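Local coordinates for VP2 (Primate bocaparvovirus 1, PDB 7L0Y), which self-assembles, as the capsid protein of human bocavirus 1, from 60 copies into a T=1 icosahedral shell about 26 nm across, at residues 110-115 against 446-451; 429-434 against 441-446. All coordinates share one frame; numbering follows the deposited sequence.

Overall arrangement
Both contacts lie near one end of the subunit, about 29 and 34 Å from the centre of the chain, and their own centres are about 13 Å apart. Contact 1 pairs strands βD and βI of the jelly-roll barrel; contact 2 closes the base of the loop that leads from strand βH into strand βI. Ile446, where that loop becomes strand βI, belongs to both. A probable hydrogen bond from Ile115 N to Asn445 O, 2.8 Å, prolongs the pairing of contact 1 toward the loop. Between subunits the two also meet: Pro433 from the loop of a neighbouring copy packs on Tyr447 and Thr449. Both contacts are structural, one within the barrel and one at the base of a surface loop.

Contact 1. Residues 110-115 against 446-451; sequences LQIKQI and IYCTGQ
Lys113 and Tyr447 lie side by side on one face of an antiparallel strand pair, 110-115 with 446-451, which joins strands βD and βI in the BIDG sheet of the parvovirus jelly roll. With chi1 at 74°, CG of Tyr447 sits between its backbone N and carbonyl carbon, and the ring runs beside the lysine, CE2 lying 3.4 Å from Lys113 CB. That CB lies obliquely to the ring, and the aliphatic part of lysine offers it apolar surface: CG continues along the ring to its hydroxyl while the bent chain leads NZ away, to a weak hydrogen bond with Asn126 OD1. Ile115 crosses the tyrosine at about a right angle and sets its CG1 3.6 Å from CD2, at the ring edge.

Farther along this face Thr449 OG1 gives a weak hydrogen bond to Gln111 OE1 at 3.1 Å, and NE2 of the same amide gives another weak one to Thr129 O of a neighbouring subunit. The backbones are tied by reciprocal pairs of bonds between Gln111 and Thr449 and between Lys113 and Tyr447.

The face bearing Ile112, Cys448 and Ile446 is apolar there, and Val132 of strand βE touches Ile112 and Cys448, consistent with the barrel interior. Ile112 and Ile446 point the same way, CG2 of Ile112 being 4.0 Å from Ile446 CB, and Ile112 CG1 borders Cys448 CB at 4.1 Å. Leu110 CD1 reaches Cys448 SG at 3.8 Å, an approach compatible with the slender cysteine side chain. That methyl also rests against bare backbone, with CD1 of Leu110 3.9 Å from Gly450 CA.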
# COMPACT_ATOMS: atom_id res chain seq x y z
N LEU A 110 38.95 2.93 86.77
CA LEU A 110 39.00 3.77 87.95
C LEU A 110 38.36 3.04 89.13
O LEU A 110 37.38 2.31 88.97
CB LEU A 110 38.28 5.09 87.71
CG LEU A 110 38.99 6.17 86.90
CD1 LEU A 110 40.42 6.24 87.33
CD2 LEU A 110 38.93 5.87 85.43
N GLN A 111 38.92 3.24 90.31
CA GLN A 111 38.37 2.71 91.54
C GLN A 111 38.37 3.79 92.60
O GLN A 111 39.43 4.28 92.97
CB GLN A 111 39.17 1.52 92.02
CG GLN A 111 39.02 0.29 91.21
CD GLN A 111 39.98 -0.76 91.65
OE1 GLN A 111 41.08 -0.46 92.08
NE2 GLN A 111 39.55 -2.00 91.61
N ILE A 112 37.20 4.15 93.09
CA ILE A 112 37.08 5.03 94.24
C ILE A 112 36.74 4.16 95.44
O ILE A 112 35.77 3.40 95.40
CB ILE A 112 36.04 6.13 94.03
CG1 ILE A 112 36.46 7.04 92.88
CG2 ILE A 112 35.93 6.97 95.28
CD1 ILE A 112 35.82 6.70 91.57
N LYS A 113 37.55 4.24 96.48
CA LYS A 113 37.33 3.52 97.72
C LYS A 113 37.07 4.53 98.82
O LYS A 113 37.71 5.58 98.87
CB LYS A 113 38.54 2.67 98.10
CG LYS A 113 39.03 1.70 97.05
CD LYS A 113 38.08 0.57 96.80
CE LYS A 113 38.17 -0.48 97.89
NZ LYS A 113 37.34 -1.67 97.61
N GLN A 114 36.13 4.22 99.69
CA GLN A 114 35.96 4.99 100.91
C GLN A 114 36.93 4.49 101.97
O GLN A 114 37.14 3.29 102.12
CB GLN A 114 34.52 4.88 101.41
CG GLN A 114 34.24 5.71 102.64
CD GLN A 114 32.79 5.65 103.04
OE1 GLN A 114 31.96 5.13 102.32
NE2 GLN A 114 32.49 6.16 104.22
N ILE A 115 37.54 5.43 102.68
CA ILE A 115 38.52 5.12 103.71
C ILE A 115 37.79 5.16 105.04
O ILE A 115 37.34 6.22 105.48
CB ILE A 115 39.69 6.11 103.69
CG1 ILE A 115 40.37 6.11 102.33
CG2 ILE A 115 40.69 5.76 104.77
CD1 ILE A 115 41.28 7.27 102.11
N ILE A 446 37.91 9.66 100.79
CA ILE A 446 37.94 8.73 99.67
C ILE A 446 39.27 8.89 98.95
O ILE A 446 39.96 9.90 99.08
CB ILE A 446 36.77 8.97 98.69
CG1 ILE A 446 36.82 10.39 98.16
CG2 ILE A 446 35.44 8.69 99.35
CD1 ILE A 446 35.86 10.66 97.04
N TYR A 447 39.63 7.86 98.19
CA TYR A 447 40.78 7.95 97.30
C TYR A 447 40.45 7.20 96.03
O TYR A 447 39.59 6.32 96.01
CB TYR A 447 42.06 7.41 97.93
CG TYR A 447 42.10 5.91 98.04
CD1 TYR A 447 42.78 5.16 97.09
CD2 TYR A 447 41.45 5.25 99.05
CE1 TYR A 447 42.82 3.81 97.18
CE2 TYR A 447 41.49 3.90 99.14
CZ TYR A 447 42.17 3.18 98.21
OH TYR A 447 42.21 1.81 98.29
N CYS A 448 41.12 7.57 94.96
CA CYS A 448 40.93 6.93 93.67
C CYS A 448 42.23 6.26 93.24
O CYS A 448 43.31 6.83 93.38
CB CYS A 448 40.48 7.93 92.61
SG CYS A 448 40.14 7.20 90.99
N THR A 449 42.11 5.03 92.75
CA THR A 449 43.17 4.38 92.00
C THR A 449 42.64 4.08 90.61
O THR A 449 41.44 3.89 90.42
CB THR A 449 43.64 3.08 92.67
OG1 THR A 449 42.56 2.16 92.79
CG2 THR A 449 44.20 3.37 94.03
N GLY A 450 43.54 4.07 89.64
CA GLY A 450 43.16 3.70 88.30
C GLY A 450 44.39 3.41 87.49
O GLY A 450 45.51 3.41 88.00
N GLN A 451 44.18 3.17 86.20
CA GLN A 451 45.26 2.92 85.27
C GLN A 451 45.34 4.07 84.29
O GLN A 451 44.32 4.51 83.75
CB GLN A 451 45.07 1.59 84.54
CG GLN A 451 45.04 0.40 85.48
CD GLN A 451 44.92 -0.94 84.77
OE1 GLN A 451 44.56 -1.02 83.61
NE2 GLN A 451 45.20 -2.01 85.50

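Contact 2. Residues 429-434 against 441-446; sequences MAKIPV and DSYLNI
Ile432 and Leu444 form the tight part of this contact, lying side by side with Ile432 CG2 3.6 Å from Leu444 CB. Ile432 then meets Ile446 at about a right angle, CD1 to CD1 at 3.6 Å, and Met429 slides past that isoleucine in the opposite direction, its SD 3.6 Å from Ile446 CG1. Branched and flexible apolar chains thus fill one buried patch, where Ile432 also packs on Gln111 of a neighbouring subunit. Beside it Pro433 and Tyr443 make a single backbone bridge, flanked by hydrogen bonds from Leu444 N to Ile432 O and from Val434 N to Ser442 O; neither needs an N-H from the proline.

The far end is polar, with Asp441 exposed and Ser442 and Tyr443 partly so. Lys431 itself is buried: CG starts anti to the backbone N (chi1 166°), and bends at chi2 and chi4 carry the chain across Tyr443 at about a right angle, CE 3.5 Å from Tyr443 CB. Its NZ meets Asp441 tip to tip in a salt bridge, 2.8 Å to OD1 on the syn lone pair, and also binds Thr161 OG1 of the neighbouring subunit. Ser442 OG adds a weak bond to Val434 O. This is the base of the HI loop, which in parvoviruses extends over the next subunit around the fivefold axis.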
# COMPACT_ATOMS: atom_id res chain seq x y z
N MET A 429 39.35 14.01 93.04
CA MET A 429 38.09 13.35 93.32
C MET A 429 37.02 14.36 93.64
O MET A 429 37.28 15.44 94.18
CB MET A 429 38.26 12.39 94.47
CG MET A 429 39.06 11.20 94.09
SD MET A 429 39.29 10.33 95.59
CE MET A 429 40.48 11.43 96.33
N ALA A 430 35.79 14.02 93.26
CA ALA A 430 34.65 14.82 93.65
C ALA A 430 34.62 14.97 95.16
O ALA A 430 34.69 13.99 95.90
CB ALA A 430 33.36 14.19 93.15
N LYS A 431 34.56 16.21 95.61
CA LYS A 431 34.22 16.49 96.99
C LYS A 431 32.89 15.84 97.31
O LYS A 431 31.88 16.13 96.67
CB LYS A 431 34.16 18.00 97.16
CG LYS A 431 33.52 18.52 98.42
CD LYS A 431 34.21 18.06 99.66
CE LYS A 431 33.83 18.96 100.82
NZ LYS A 431 32.38 18.98 101.08
N ILE A 432 32.88 14.96 98.31
CA ILE A 432 31.64 14.32 98.75
C ILE A 432 31.27 14.95 100.09
O ILE A 432 31.90 14.63 101.11
CB ILE A 432 31.78 12.80 98.87
CG1 ILE A 432 32.03 12.18 97.51
CG2 ILE A 432 30.51 12.22 99.45
CD1 ILE A 432 32.30 10.71 97.58
N PRO A 433 30.27 15.81 100.14
CA PRO A 433 29.93 16.46 101.40
C PRO A 433 29.33 15.48 102.39
O PRO A 433 28.55 14.60 102.03
CB PRO A 433 28.90 17.51 100.98
CG PRO A 433 29.16 17.72 99.54
CD PRO A 433 29.59 16.42 99.00
N VAL A 434 29.73 15.63 103.64
CA VAL A 434 29.15 14.91 104.77
C VAL A 434 28.23 15.87 105.51
O VAL A 434 28.64 16.99 105.81
CB VAL A 434 30.24 14.35 105.70
CG1 VAL A 434 29.68 14.08 107.04
CG2 VAL A 434 30.77 13.07 105.11
N ASP A 441 32.98 22.66 107.15
CA ASP A 441 32.87 21.69 106.07
C ASP A 441 33.50 20.36 106.46
O ASP A 441 34.68 20.30 106.84
CB ASP A 441 33.54 22.21 104.81
CG ASP A 441 33.54 21.19 103.69
OD1 ASP A 441 32.45 20.88 103.17
OD2 ASP A 441 34.63 20.67 103.36
N SER A 442 32.72 19.30 106.35
CA SER A 442 33.22 17.95 106.51
C SER A 442 32.93 17.19 105.23
O SER A 442 31.91 17.42 104.58
CB SER A 442 32.60 17.25 107.72
OG SER A 442 31.20 17.16 107.59
N TYR A 443 33.84 16.30 104.86
CA TYR A 443 33.70 15.56 103.62
C TYR A 443 33.94 14.09 103.87
O TYR A 443 34.47 13.68 104.91
CB TYR A 443 34.66 16.08 102.55
CG TYR A 443 36.10 16.11 102.96
CD1 TYR A 443 36.90 14.98 102.87
CD2 TYR A 443 36.69 17.29 103.41
CE1 TYR A 443 38.21 15.01 103.24
CE2 TYR A 443 38.01 17.32 103.78
CZ TYR A 443 38.77 16.18 103.70
OH TYR A 443 40.10 16.22 104.07
N LEU A 444 33.55 13.29 102.90
CA LEU A 444 33.80 11.87 102.94
C LEU A 444 35.22 11.59 102.50
O LEU A 444 35.68 12.11 101.48
CB LEU A 444 32.81 11.15 102.03
CG LEU A 444 32.76 9.64 102.12
CD1 LEU A 444 32.27 9.28 103.49
CD2 LEU A 444 31.84 9.10 101.06
N ASN A 445 35.92 10.76 103.25
CA ASN A 445 37.33 10.49 102.99
C ASN A 445 37.43 9.35 101.99
O ASN A 445 37.11 8.21 102.30
CB ASN A 445 38.06 10.16 104.29
CG ASN A 445 39.55 10.05 104.10
OD1 ASN A 445 40.13 10.69 103.23
ND2 ASN A 445 40.19 9.24 104.93
N ILE A 446 37.91 9.66 100.79
CA ILE A 446 37.94 8.73 99.67
C ILE A 446 39.27 8.89 98.95
O ILE A 446 39.96 9.90 99.08
CB ILE A 446 36.77 8.97 98.69
CG1 ILE A 446 36.82 10.39 98.16
CG2 ILE A 446 35.44 8.69 99.35
CD1 ILE A 446 35.86 10.66 97.04